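Local coordinates for glutamate--cysteine ligase GshA (PDB 3K1T), which probably acts as a ligase that joins glutamate to cysteine, as a putative gamma-glutamylcysteine synthetase, at residues Phe212-Asp216 against Leu233-Phe237; Gly241-Phe245 against Leu320-Val325; Glu251-Ala255 against Ala299-Asp304; Tyr289-Met294 against Lys312-Glu318. The contacts are given in a common frame with arbitrary orientation. Residues are numbered along the deposited sequence.

In the fold
Contacts 2, 3 and 4 cluster around one four-stranded antiparallel sheet (237-241, 324-329, 280-285 and 291-296, in that order), with centres about 9 Å (2 and 4), 14 Å (2 and 3) and 17 Å (3 and 4) apart. Contact 1 stands 22 to 23 Å from their centres and closes first along the chain. Contacts 3 and 4 then fall inside the loop closed by contact 2, and their segments alternate along the chain. Phe245 and Leu254 join contacts 2 and 3, and Phe245 also meets Met313 of contact 4. The result is a sheet layered with helices 251-272 and 307-314 on one face, while Phe212 of contact 1 packs on the other.

Contact 1 (Phe212-Asp216 against Leu233-Phe237); sequences FTAYD and LNPYF
Three residues, Phe237, Tyr215 and Asn234, carry most of this contact between a turn of helix 210-226 and the extended chain that leads into strand 237-241. The two segments run in roughly opposite senses: CA of Phe212 lies 7.7 Å from CA of Phe237, and CA of Asp216 7.3 Å from CA of Asn234. Phe237, with chi1 p, lifts its ring against the helix so that CB of Phe212 stands over its face, 3.5 Å from the centroid, a CH-pi contact. OD2 of Asp216 approaches the edge of the same ring, 3.3 Å from CE1 of Phe237. Tyr215 takes the t rotamer and reaches along the loop, its OH donating to the carbonyl O of Leu233 at 2.8 Å. Between these two rings Asn234, also t, donates from ND2 to OD1 of Asp216 at 2.8 Å. A water bridges OD1 of Asp216 (2.7 Å) and O of Pro235 (2.8 Å). Tyr215 also packs on helix 398-421 and Phe212 on Ile326 of strand 324-329. Loop 233-236 thus folds back on the helix, and Phe237, the first strand residue, lays its ring on it: a connection from helix to edge strand of the four-stranded antiparallel sheet, in alpha+beta style.

Contact 2 (Gly241-Phe245 against Leu320-Val325); sequences GGLDF and LKVSEV
Where strand 237-241 ends, at the margin of the four-stranded antiparallel sheet, the departing chain runs antiparallel to the approach to strand 324-329, and the two fit by shape. CA-CA distances of 4.5 Å for Gly241 and Glu324 and 4.1 Å for Gly242 and Ser323 show how tightly the backbones pass; they widen to 5.9 Å for Asp244 and Leu320. Such proximity depends on Gly242: its CA rests 3.2 Å from O of Val322 in a CA-H...O contact, and a CB there would run into that oxygen. Beyond the glycines side chains fill the gap. Val322 and Val325, both with chi1 t, project toward the loop as two bumps, and Phe245, with chi1 m, turns the edge of its ring to both, CZ lying 4.0 Å from CG2 of Val325 and CE2 4.5 Å from CG1 of Val322. Leu243 (m, t) lays CD1 4.2 Å from CG2 of Val325. At the other end Leu320 has positive phi (55/49), and its m, t rotamer brings CD2 to CB of Asp244 at 3.4 Å; the carboxylate of Asp244 bonds instead to the backbone N of His246. Phe245 further packs on Met313 of helix 307-314. The hollow left between the chains holds a water that donates to O of Leu243 at 2.9 Å and to O of Val322 at 2.7 Å.

Contact 3 (Glu251-Ala255 against Ala299-Asp304); sequences EEQLA and ADDVRD
One extended side chain, Arg303, ties a loop to a helix start. Residues 299-301 are helical in phi/psi though irregularly bonded, N of Val302 bonding O of Ala299 and N of Arg303 O of Asp300 (both 3.1 Å); Asp304 has positive phi (56/49). Arg303 (m, t, t) donates from NH2 to OE1 of Glu252 (m, m) at 2.9 Å and from NE to OE2 of Glu252 at 3.0 Å. NH1 of Arg303 pairs with OD1 of Asp300 at 2.9 Å, completing a salt-bridge network, and CB of Ala255 sits over the guanidinium, 3.4 Å from its NH2. Glu251 (t, t) accepts a hydrogen bond at OE1 from N of Asp304 (3.3 Å) and salt-bridges Arg248. CB of Ala255 is 4.1 Å from CB of Ala299. Val302 (m) brings CG2 within 3.7 Å of CA of Ala255 and CB 4.1 Å from CD2 of Leu254 (t, p). The loop leaving strand 291-296 packs on the first turn of helix 251-272, Val302 also touching Val296, while Leu254 turns to Val325 of strand 324-329.

Contact 4 (Tyr289-Met294 against Lys312-Glu318); sequences YGMGIM and KMSVVKE
This is a strand-on-helix contact: edge strand 291-296 of the four-stranded antiparallel sheet, with the turn before it, lies against the C-terminal end of helix 307-314 and the chain that follows. The closest backbone approach is at Gly292, whose CA is 4.7 Å from the CA of Met313 and 3.4 Å from O of Lys312 in a CA-H...O contact; a CB there would collide with that oxygen. Met294 and Met313 are selenomethionines, and SE of Met313 (m, m, m) fills the space beside the strand, 3.8 Å from CG of Met294. Lys312 (t, t, p, t) bends at chi3 and brings NZ to O of Ile293, a hydrogen bond of 2.8 Å. Val315 is the first residue to leave helical phi/psi, with positive phi (79/-52), and its CG1 presses on O of Tyr289 (3.4 Å) and C of Gly290 (3.5 Å). Gly290 adopts phi/psi 118/-163, a conformation that suits a residue without CB. Tyr289 (chi1 m) sets CD1 3.8 Å from CG2 of Val316. The hairpin of strands 280-285 and 291-296 in an antiparallel sheet, with helices 251-272 and 307-314 on one face, is consistent with the smaller lobe of ATP-grasp ligases.

Contact 1 (Phe212-Asp216 against Leu233-Phe237)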
loop_
_atom_site.group_PDB
_atom_site.type_symbol
_atom_site.label_atom_id
_atom_site.label_comp_id
_atom_site.label_asym_id
_atom_site.label_seq_id
_atom_site.Cartn_x
_atom_site.Cartn_y
_atom_site.Cartn_z
ATOM N N PHE A 212 16.021 2.480 -24.447
ATOM C CA PHE A 212 15.807 1.160 -25.071
ATOM C C PHE A 212 16.929 0.202 -24.686
ATOM O O PHE A 212 16.681 -0.959 -24.452
ATOM C CB PHE A 212 15.664 1.304 -26.589
ATOM C CG PHE A 212 14.557 2.268 -26.983
ATOM C CD1 PHE A 212 13.241 1.872 -26.994
ATOM C CD2 PHE A 212 14.826 3.617 -27.195
ATOM C CE1 PHE A 212 12.195 2.768 -27.327
ATOM C CE2 PHE A 212 13.779 4.530 -27.506
ATOM C CZ PHE A 212 12.460 4.069 -27.583
ATOM N N THR A 213 18.154 0.707 -24.592
ATOM C CA THR A 213 19.299 -0.069 -24.133
ATOM C C THR A 213 19.112 -0.512 -22.675
ATOM O O THR A 213 19.438 -1.635 -22.298
ATOM C CB THR A 213 20.611 0.759 -24.268
ATOM O OG1 THR A 213 20.766 1.194 -25.626
ATOM C CG2 THR A 213 21.824 -0.061 -23.856
ATOM N N ALA A 214 18.587 0.385 -21.843
ATOM C CA ALA A 214 18.398 0.066 -20.431
ATOM C C ALA A 214 17.346 -1.057 -20.281
ATOM O O ALA A 214 17.544 -1.986 -19.515
ATOM C CB ALA A 214 17.994 1.330 -19.589
ATOM N N TYR A 215 16.270 -0.995 -21.061
ATOM C CA TYR A 215 15.256 -2.044 -21.039
ATOM C C TYR A 215 15.828 -3.381 -21.578
ATOM O O TYR A 215 15.607 -4.421 -20.979
ATOM C CB TYR A 215 13.986 -1.608 -21.771
ATOM C CG TYR A 215 12.868 -2.622 -21.648
ATOM C CD1 TYR A 215 12.270 -2.873 -20.414
ATOM C CD2 TYR A 215 12.421 -3.332 -22.748
ATOM C CE1 TYR A 215 11.250 -3.811 -20.283
ATOM C CE2 TYR A 215 11.398 -4.283 -22.635
ATOM C CZ TYR A 215 10.806 -4.507 -21.398
ATOM O OH TYR A 215 9.811 -5.458 -21.274
ATOM N N ASP A 216 16.643 -3.342 -22.641
ATOM C CA ASP A 216 17.368 -4.529 -23.071
ATOM C C ASP A 216 18.133 -5.196 -21.933
ATOM O O ASP A 216 18.062 -6.411 -21.762
ATOM C CB ASP A 216 18.405 -4.219 -24.170
ATOM C CG ASP A 216 17.816 -3.987 -25.541
ATOM O OD1 ASP A 216 16.599 -4.138 -25.766
ATOM O OD2 ASP A 216 18.650 -3.692 -26.460
ATOM N N LEU A 233 8.977 -10.071 -24.743
ATOM C CA LEU A 233 8.839 -8.933 -23.850
ATOM C C LEU A 233 9.450 -7.640 -24.411
ATOM O O LEU A 233 9.351 -6.597 -23.785
ATOM C CB LEU A 233 9.580 -9.241 -22.547
ATOM C CG LEU A 233 9.096 -10.365 -21.651
ATOM C CD1 LEU A 233 10.128 -10.666 -20.563
ATOM C CD2 LEU A 233 7.746 -9.947 -21.060
ATOM N N ASN A 234 10.144 -7.701 -25.548
ATOM C CA ASN A 234 11.035 -6.611 -25.929
ATOM C C ASN A 234 11.072 -6.372 -27.443
ATOM O O ASN A 234 11.482 -7.249 -28.185
ATOM C CB ASN A 234 12.441 -6.936 -25.406
ATOM C CG ASN A 234 13.394 -5.744 -25.480
ATOM O OD1 ASN A 234 12.992 -4.614 -25.807
ATOM N ND2 ASN A 234 14.648 -5.999 -25.195
ATOM N N PRO A 235 10.675 -5.172 -27.902
ATOM C CA PRO A 235 10.810 -4.933 -29.358
ATOM C C PRO A 235 12.279 -4.760 -29.768
ATOM O O PRO A 235 13.066 -4.155 -29.018
ATOM C CB PRO A 235 10.041 -3.610 -29.577
ATOM C CG PRO A 235 9.261 -3.369 -28.299
ATOM C CD PRO A 235 10.103 -4.005 -27.214
ATOM N N TYR A 236 12.645 -5.243 -30.957
ATOM C CA TYR A 236 13.967 -4.950 -31.509
ATOM C C TYR A 236 14.053 -3.452 -31.783
ATOM O O TYR A 236 13.038 -2.778 -32.028
ATOM C CB TYR A 236 14.177 -5.688 -32.839
ATOM C CG TYR A 236 14.336 -7.190 -32.756
ATOM C CD1 TYR A 236 15.248 -7.769 -31.877
ATOM C CD2 TYR A 236 13.584 -8.031 -33.580
ATOM C CE1 TYR A 236 15.421 -9.155 -31.832
ATOM C CE2 TYR A 236 13.755 -9.383 -33.563
ATOM C CZ TYR A 236 14.674 -9.953 -32.695
ATOM O OH TYR A 236 14.839 -11.316 -32.672
ATOM N N PHE A 237 15.265 -2.925 -31.771
ATOM C CA PHE A 237 15.475 -1.545 -32.225
ATOM C C PHE A 237 16.866 -1.326 -32.840
ATOM O O PHE A 237 17.782 -2.138 -32.701
ATOM C CB PHE A 237 15.201 -0.538 -31.091
ATOM C CG PHE A 237 16.345 -0.358 -30.132
ATOM C CD1 PHE A 237 16.588 -1.286 -29.138
ATOM C CD2 PHE A 237 17.194 0.739 -30.239
ATOM C CE1 PHE A 237 17.674 -1.154 -28.265
ATOM C CE2 PHE A 237 18.290 0.874 -29.362
ATOM C CZ PHE A 237 18.522 -0.075 -28.386
HETATM O O HOH W 1 14.166 -2.094 -25.628
HETATM O O HOH W 2 15.660 -4.714 -28.218
#

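Contact 2 (Gly241-Phe245 against Leu320-Val325)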
loop_
_atom_site.group_PDB
_atom_site.type_symbol
_atom_site.label_atom_id
_atom_site.label_comp_id
_atom_site.label_asym_id
_atom_site.label_seq_id
_atom_site.Cartn_x
_atom_site.Cartn_y
_atom_site.Cartn_z
ATOM N N GLY A 241 22.480 8.390 -36.545
ATOM C CA GLY A 241 22.754 9.748 -36.090
ATOM C C GLY A 241 21.772 10.736 -36.664
ATOM O O GLY A 241 20.785 10.353 -37.287
ATOM N N GLY A 242 22.044 12.022 -36.488
ATOM C CA GLY A 242 21.177 13.043 -37.027
ATOM C C GLY A 242 21.185 12.971 -38.543
ATOM O O GLY A 242 22.207 12.620 -39.183
ATOM N N LEU A 243 20.038 13.241 -39.135
ATOM C CA LEU A 243 19.915 13.259 -40.578
ATOM C C LEU A 243 19.203 14.541 -40.968
ATOM O O LEU A 243 18.425 15.085 -40.178
ATOM C CB LEU A 243 19.104 12.056 -41.072
ATOM C CG LEU A 243 19.633 10.653 -40.799
ATOM C CD1 LEU A 243 18.634 9.660 -41.323
ATOM C CD2 LEU A 243 21.019 10.441 -41.454
ATOM N N ASP A 244 19.494 15.006 -42.180
ATOM C CA ASP A 244 18.787 16.115 -42.811
ATOM C C ASP A 244 17.659 15.540 -43.655
ATOM O O ASP A 244 17.900 15.008 -44.733
ATOM C CB ASP A 244 19.738 16.953 -43.692
ATOM C CG ASP A 244 19.010 18.107 -44.418
ATOM O OD1 ASP A 244 17.795 18.346 -44.121
ATOM O OD2 ASP A 244 19.649 18.744 -45.300
ATOM N N PHE A 245 16.429 15.633 -43.142
ATOM C CA PHE A 245 15.250 15.105 -43.861
ATOM C C PHE A 245 14.774 16.004 -45.012
ATOM O O PHE A 245 13.852 15.631 -45.750
ATOM C CB PHE A 245 14.115 14.820 -42.882
ATOM C CG PHE A 245 14.331 13.585 -42.062
ATOM C CD1 PHE A 245 13.992 12.340 -42.564
ATOM C CD2 PHE A 245 14.838 13.669 -40.778
ATOM C CE1 PHE A 245 14.158 11.195 -41.800
ATOM C CE2 PHE A 245 15.024 12.527 -40.016
ATOM C CZ PHE A 245 14.674 11.290 -40.525
ATOM N N LEU A 320 18.446 21.098 -39.205
ATOM C CA LEU A 320 19.365 20.121 -38.587
ATOM C C LEU A 320 19.325 20.092 -37.063
ATOM O O LEU A 320 20.367 20.116 -36.384
ATOM C CB LEU A 320 20.795 20.343 -39.087
ATOM C CG LEU A 320 20.942 20.503 -40.604
ATOM C CD1 LEU A 320 22.436 20.768 -40.975
ATOM C CD2 LEU A 320 20.355 19.291 -41.373
ATOM N N LYS A 321 18.118 20.011 -36.512
ATOM C CA LYS A 321 17.964 19.862 -35.080
ATOM C C LYS A 321 17.831 18.392 -34.655
ATOM O O LYS A 321 17.956 18.069 -33.486
ATOM C CB LYS A 321 16.763 20.670 -34.594
ATOM C CG LYS A 321 16.840 22.156 -34.898
ATOM C CD LYS A 321 18.160 22.802 -34.481
ATOM C CE LYS A 321 18.135 24.313 -34.794
ATOM N NZ LYS A 321 19.448 24.985 -34.564
ATOM N N VAL A 322 17.604 17.501 -35.612
ATOM C CA VAL A 322 17.504 16.076 -35.309
ATOM C C VAL A 322 18.893 15.547 -34.981
ATOM O O VAL A 322 19.817 15.648 -35.806
ATOM C CB VAL A 322 16.895 15.296 -36.478
ATOM C CG1 VAL A 322 16.927 13.780 -36.168
ATOM C CG2 VAL A 322 15.456 15.755 -36.740
ATOM N N SER A 323 19.046 14.981 -33.785
ATOM C CA SER A 323 20.336 14.488 -33.335
ATOM C C SER A 323 20.456 12.955 -33.317
ATOM O O SER A 323 21.564 12.411 -33.191
ATOM C CB SER A 323 20.657 15.041 -31.958
ATOM O OG SER A 323 19.733 14.547 -30.996
ATOM N N GLU A 324 19.329 12.263 -33.454
ATOM C CA GLU A 324 19.318 10.812 -33.420
ATOM C C GLU A 324 18.017 10.376 -34.051
ATOM O O GLU A 324 16.998 11.047 -33.899
ATOM C CB GLU A 324 19.364 10.260 -31.984
ATOM C CG GLU A 324 19.508 8.707 -31.921
ATOM C CD GLU A 324 19.659 8.146 -30.476
ATOM O OE1 GLU A 324 18.905 8.555 -29.549
ATOM O OE2 GLU A 324 20.539 7.285 -30.287
ATOM N N VAL A 325 18.074 9.261 -34.759
ATOM C CA VAL A 325 16.861 8.609 -35.291
ATOM C C VAL A 325 16.828 7.219 -34.683
ATOM O O VAL A 325 17.800 6.473 -34.806
ATOM C CB VAL A 325 16.841 8.536 -36.834
ATOM C CG1 VAL A 325 15.596 7.807 -37.335
ATOM C CG2 VAL A 325 16.961 9.962 -37.491
HETATM O O HOH W 3 19.954 16.729 -38.310
HETATM O O HOH W 4 17.099 17.858 -38.808
#

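Contact 3 (Glu251-Ala255 against Ala299-Asp304)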
loop_
_atom_site.group_PDB
_atom_site.type_symbol
_atom_site.label_atom_id
_atom_site.label_comp_id
_atom_site.label_asym_id
_atom_site.label_seq_id
_atom_site.Cartn_x
_atom_site.Cartn_y
_atom_site.Cartn_z
ATOM N N GLU A 251 19.419 8.990 -46.992
ATOM C CA GLU A 251 18.351 8.090 -47.404
ATOM C C GLU A 251 18.747 6.611 -47.398
ATOM O O GLU A 251 18.047 5.776 -46.821
ATOM C CB GLU A 251 17.873 8.508 -48.770
ATOM C CG GLU A 251 16.746 7.699 -49.320
ATOM C CD GLU A 251 16.065 8.411 -50.463
ATOM O OE1 GLU A 251 15.532 9.531 -50.255
ATOM O OE2 GLU A 251 16.061 7.844 -51.553
ATOM N N GLU A 252 19.847 6.270 -48.055
ATOM C CA GLU A 252 20.246 4.871 -48.145
ATOM C C GLU A 252 20.622 4.278 -46.782
ATOM O O GLU A 252 20.293 3.126 -46.513
ATOM C CB GLU A 252 21.346 4.660 -49.184
ATOM C CG GLU A 252 20.802 4.786 -50.633
ATOM C CD GLU A 252 19.592 3.842 -50.903
ATOM O OE1 GLU A 252 19.712 2.645 -50.575
ATOM O OE2 GLU A 252 18.514 4.295 -51.390
ATOM N N GLN A 253 21.301 5.059 -45.956
ATOM C CA GLN A 253 21.633 4.697 -44.571
ATOM C C GLN A 253 20.355 4.295 -43.823
ATOM O O GLN A 253 20.262 3.217 -43.261
ATOM C CB GLN A 253 22.261 5.929 -43.859
ATOM C CG GLN A 253 22.268 5.910 -42.320
ATOM C CD GLN A 253 23.645 5.603 -41.770
ATOM O OE1 GLN A 253 24.367 4.727 -42.322
ATOM N NE2 GLN A 253 24.065 6.352 -40.724
ATOM N N LEU A 254 19.365 5.165 -43.867
ATOM C CA LEU A 254 18.098 4.914 -43.173
ATOM C C LEU A 254 17.363 3.685 -43.751
ATOM O O LEU A 254 16.890 2.832 -42.994
ATOM C CB LEU A 254 17.213 6.146 -43.239
ATOM C CG LEU A 254 15.951 6.150 -42.364
ATOM C CD1 LEU A 254 16.240 5.872 -40.906
ATOM C CD2 LEU A 254 15.224 7.507 -42.504
ATOM N N ALA A 255 17.284 3.611 -45.083
ATOM C CA ALA A 255 16.618 2.511 -45.785
ATOM C C ALA A 255 17.234 1.171 -45.412
ATOM O O ALA A 255 16.505 0.179 -45.210
ATOM C CB ALA A 255 16.641 2.719 -47.335
ATOM N N ALA A 299 11.518 -0.512 -46.604
ATOM C CA ALA A 299 12.593 0.461 -46.801
ATOM C C ALA A 299 12.154 1.538 -47.793
ATOM O O ALA A 299 12.538 2.717 -47.665
ATOM C CB ALA A 299 13.870 -0.241 -47.295
ATOM N N ASP A 300 11.341 1.154 -48.784
ATOM C CA ASP A 300 10.853 2.143 -49.760
ATOM C C ASP A 300 10.006 3.255 -49.145
ATOM O O ASP A 300 9.990 4.376 -49.643
ATOM C CB ASP A 300 10.093 1.470 -50.893
ATOM C CG ASP A 300 11.018 0.972 -51.995
ATOM O OD1 ASP A 300 12.236 1.290 -51.977
ATOM O OD2 ASP A 300 10.515 0.266 -52.898
ATOM N N ASP A 301 9.348 2.972 -48.034
ATOM C CA ASP A 301 8.567 3.976 -47.340
ATOM C C ASP A 301 9.409 5.127 -46.776
ATOM O O ASP A 301 8.859 6.188 -46.513
ATOM C CB ASP A 301 7.757 3.360 -46.173
ATOM C CG ASP A 301 6.642 2.434 -46.637
ATOM O OD1 ASP A 301 6.233 2.506 -47.808
ATOM O OD2 ASP A 301 6.179 1.616 -45.829
ATOM N N VAL A 302 10.712 4.952 -46.584
ATOM C CA VAL A 302 11.542 6.097 -46.157
ATOM C C VAL A 302 12.257 6.829 -47.301
ATOM O O VAL A 302 12.934 7.838 -47.062
ATOM C CB VAL A 302 12.549 5.732 -45.023
ATOM C CG1 VAL A 302 11.793 5.221 -43.790
ATOM C CG2 VAL A 302 13.616 4.734 -45.469
ATOM N N ARG A 303 12.113 6.328 -48.529
ATOM C CA ARG A 303 12.712 6.939 -49.701
ATOM C C ARG A 303 11.749 7.952 -50.310
ATOM O O ARG A 303 10.534 7.747 -50.355
ATOM C CB ARG A 303 13.048 5.883 -50.746
ATOM C CG ARG A 303 14.126 4.934 -50.326
ATOM C CD ARG A 303 14.426 3.888 -51.375
ATOM N NE ARG A 303 15.692 3.221 -51.063
ATOM C CZ ARG A 303 15.838 1.939 -50.743
ATOM N NH1 ARG A 303 14.807 1.090 -50.726
ATOM N NH2 ARG A 303 17.057 1.486 -50.468
ATOM N N ASP A 304 12.320 9.059 -50.766
ATOM C CA ASP A 304 11.584 10.067 -51.538
ATOM C C ASP A 304 10.350 10.571 -50.787
ATOM O O ASP A 304 9.236 10.587 -51.320
ATOM C CB ASP A 304 11.211 9.491 -52.922
ATOM C CG ASP A 304 10.979 10.570 -53.956
ATOM O OD1 ASP A 304 11.588 11.666 -53.838
ATOM O OD2 ASP A 304 10.180 10.329 -54.881
#

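Contact 4 (Tyr289-Met294 against Lys312-Glu318)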
loop_
_atom_site.group_PDB
_atom_site.type_symbol
_atom_site.label_atom_id
_atom_site.label_comp_id
_atom_site.label_asym_id
_atom_site.label_seq_id
_atom_site.Cartn_x
_atom_site.Cartn_y
_atom_site.Cartn_z
ATOM N N TYR A 289 13.346 20.675 -29.358
ATOM C CA TYR A 289 12.476 21.087 -30.464
ATOM C C TYR A 289 11.308 20.108 -30.697
ATOM O O TYR A 289 10.339 20.473 -31.360
ATOM C CB TYR A 289 13.292 21.228 -31.769
ATOM C CG TYR A 289 14.276 22.395 -31.704
ATOM C CD1 TYR A 289 13.889 23.675 -32.103
ATOM C CD2 TYR A 289 15.564 22.214 -31.238
ATOM C CE1 TYR A 289 14.796 24.763 -32.056
ATOM C CE2 TYR A 289 16.481 23.302 -31.135
ATOM C CZ TYR A 289 16.086 24.572 -31.538
ATOM O OH TYR A 289 16.986 25.639 -31.502
ATOM N N GLY A 290 11.427 18.895 -30.148
ATOM C CA GLY A 290 10.397 17.874 -30.223
ATOM C C GLY A 290 10.864 16.616 -30.955
ATOM O O GLY A 290 12.069 16.383 -31.158
HETATM N N MSE A 291 9.880 15.803 -31.354
HETATM C CA MSE A 291 10.138 14.519 -31.993
HETATM C C MSE A 291 9.139 14.330 -33.145
HETATM O O MSE A 291 7.980 14.722 -33.018
HETATM C CB MSE A 291 10.031 13.403 -30.952
HETATM C CG MSE A 291 10.163 11.992 -31.511
HETATM SE SE MSE A 291 10.278 10.624 -30.100
HETATM C CE MSE A 291 12.229 10.644 -29.870
ATOM N N GLY A 292 9.597 13.767 -34.257
ATOM C CA GLY A 292 8.721 13.458 -35.392
ATOM C C GLY A 292 8.645 11.933 -35.497
ATOM O O GLY A 292 9.664 11.256 -35.339
ATOM N N ILE A 293 7.442 11.411 -35.741
ATOM C CA ILE A 293 7.219 9.964 -35.758
ATOM C C ILE A 293 6.451 9.545 -37.014
ATOM O O ILE A 293 5.497 10.208 -37.439
ATOM C CB ILE A 293 6.424 9.507 -34.523
ATOM C CG1 ILE A 293 7.162 9.867 -33.231
ATOM C CG2 ILE A 293 6.132 7.990 -34.579
ATOM C CD1 ILE A 293 6.247 9.890 -32.013
HETATM N N MSE A 294 6.881 8.444 -37.624
HETATM C CA MSE A 294 6.132 7.817 -38.734
HETATM C C MSE A 294 6.299 6.305 -38.630
HETATM O O MSE A 294 7.278 5.825 -38.043
HETATM C CB MSE A 294 6.610 8.308 -40.105
HETATM C CG MSE A 294 8.026 7.969 -40.449
HETATM SE SE MSE A 294 8.629 8.688 -42.189
HETATM C CE MSE A 294 7.533 7.596 -43.449
ATOM N N LYS A 312 7.579 16.871 -41.069
ATOM C CA LYS A 312 7.327 16.151 -39.835
ATOM C C LYS A 312 8.608 15.551 -39.243
ATOM O O LYS A 312 8.886 15.659 -38.032
ATOM C CB LYS A 312 6.294 15.018 -40.067
ATOM C CG LYS A 312 6.012 14.210 -38.821
ATOM C CD LYS A 312 4.784 13.269 -38.959
ATOM C CE LYS A 312 4.987 12.212 -40.006
ATOM N NZ LYS A 312 4.107 11.004 -39.752
HETATM N N MSE A 313 9.374 14.876 -40.081
HETATM C CA MSE A 313 10.593 14.197 -39.609
HETATM C C MSE A 313 11.737 15.193 -39.278
HETATM O O MSE A 313 12.572 14.886 -38.444
HETATM C CB MSE A 313 11.038 13.169 -40.643
HETATM C CG MSE A 313 9.965 12.105 -40.880
HETATM SE SE MSE A 313 9.227 11.325 -39.219
HETATM C CE MSE A 313 10.836 10.310 -39.112
ATOM N N SER A 314 11.739 16.372 -39.902
ATOM C CA SER A 314 12.664 17.457 -39.519
ATOM C C SER A 314 12.257 18.103 -38.204
ATOM O O SER A 314 13.077 18.769 -37.560
ATOM C CB SER A 314 12.691 18.559 -40.584
ATOM O OG SER A 314 13.181 18.079 -41.816
ATOM N N VAL A 315 10.974 17.945 -37.844
ATOM C CA VAL A 315 10.390 18.384 -36.561
ATOM C C VAL A 315 10.098 19.873 -36.561
ATOM O O VAL A 315 8.980 20.266 -36.228
ATOM C CB VAL A 315 11.189 17.979 -35.286
ATOM C CG1 VAL A 315 10.407 18.393 -33.988
ATOM C CG2 VAL A 315 11.480 16.471 -35.236
ATOM N N VAL A 316 11.076 20.697 -36.909
ATOM C CA VAL A 316 10.886 22.126 -36.967
ATOM C C VAL A 316 11.490 22.694 -38.257
ATOM O O VAL A 316 12.276 22.047 -38.964
ATOM C CB VAL A 316 11.509 22.837 -35.706
ATOM C CG1 VAL A 316 10.700 22.526 -34.388
ATOM C CG2 VAL A 316 12.995 22.456 -35.549
ATOM N N LYS A 317 11.096 23.922 -38.564
ATOM C CA LYS A 317 11.613 24.615 -39.716
ATOM C C LYS A 317 13.089 25.005 -39.538
ATOM O O LYS A 317 13.807 25.119 -40.528
ATOM C CB LYS A 317 10.738 25.839 -40.050
ATOM C CG LYS A 317 9.373 25.462 -40.640
ATOM N N GLU A 318 13.540 25.195 -38.296
ATOM C CA GLU A 318 14.997 25.413 -38.017
ATOM C C GLU A 318 15.754 24.198 -38.529
ATOM O O GLU A 318 15.278 23.038 -38.366
ATOM C CB GLU A 318 15.286 25.561 -36.523
ATOM C CG GLU A 318 14.848 26.868 -35.845
ATOM C CD GLU A 318 13.412 26.872 -35.355
ATOM O OE1 GLU A 318 12.662 25.879 -35.568
ATOM O OE2 GLU A 318 13.021 27.896 -34.765
#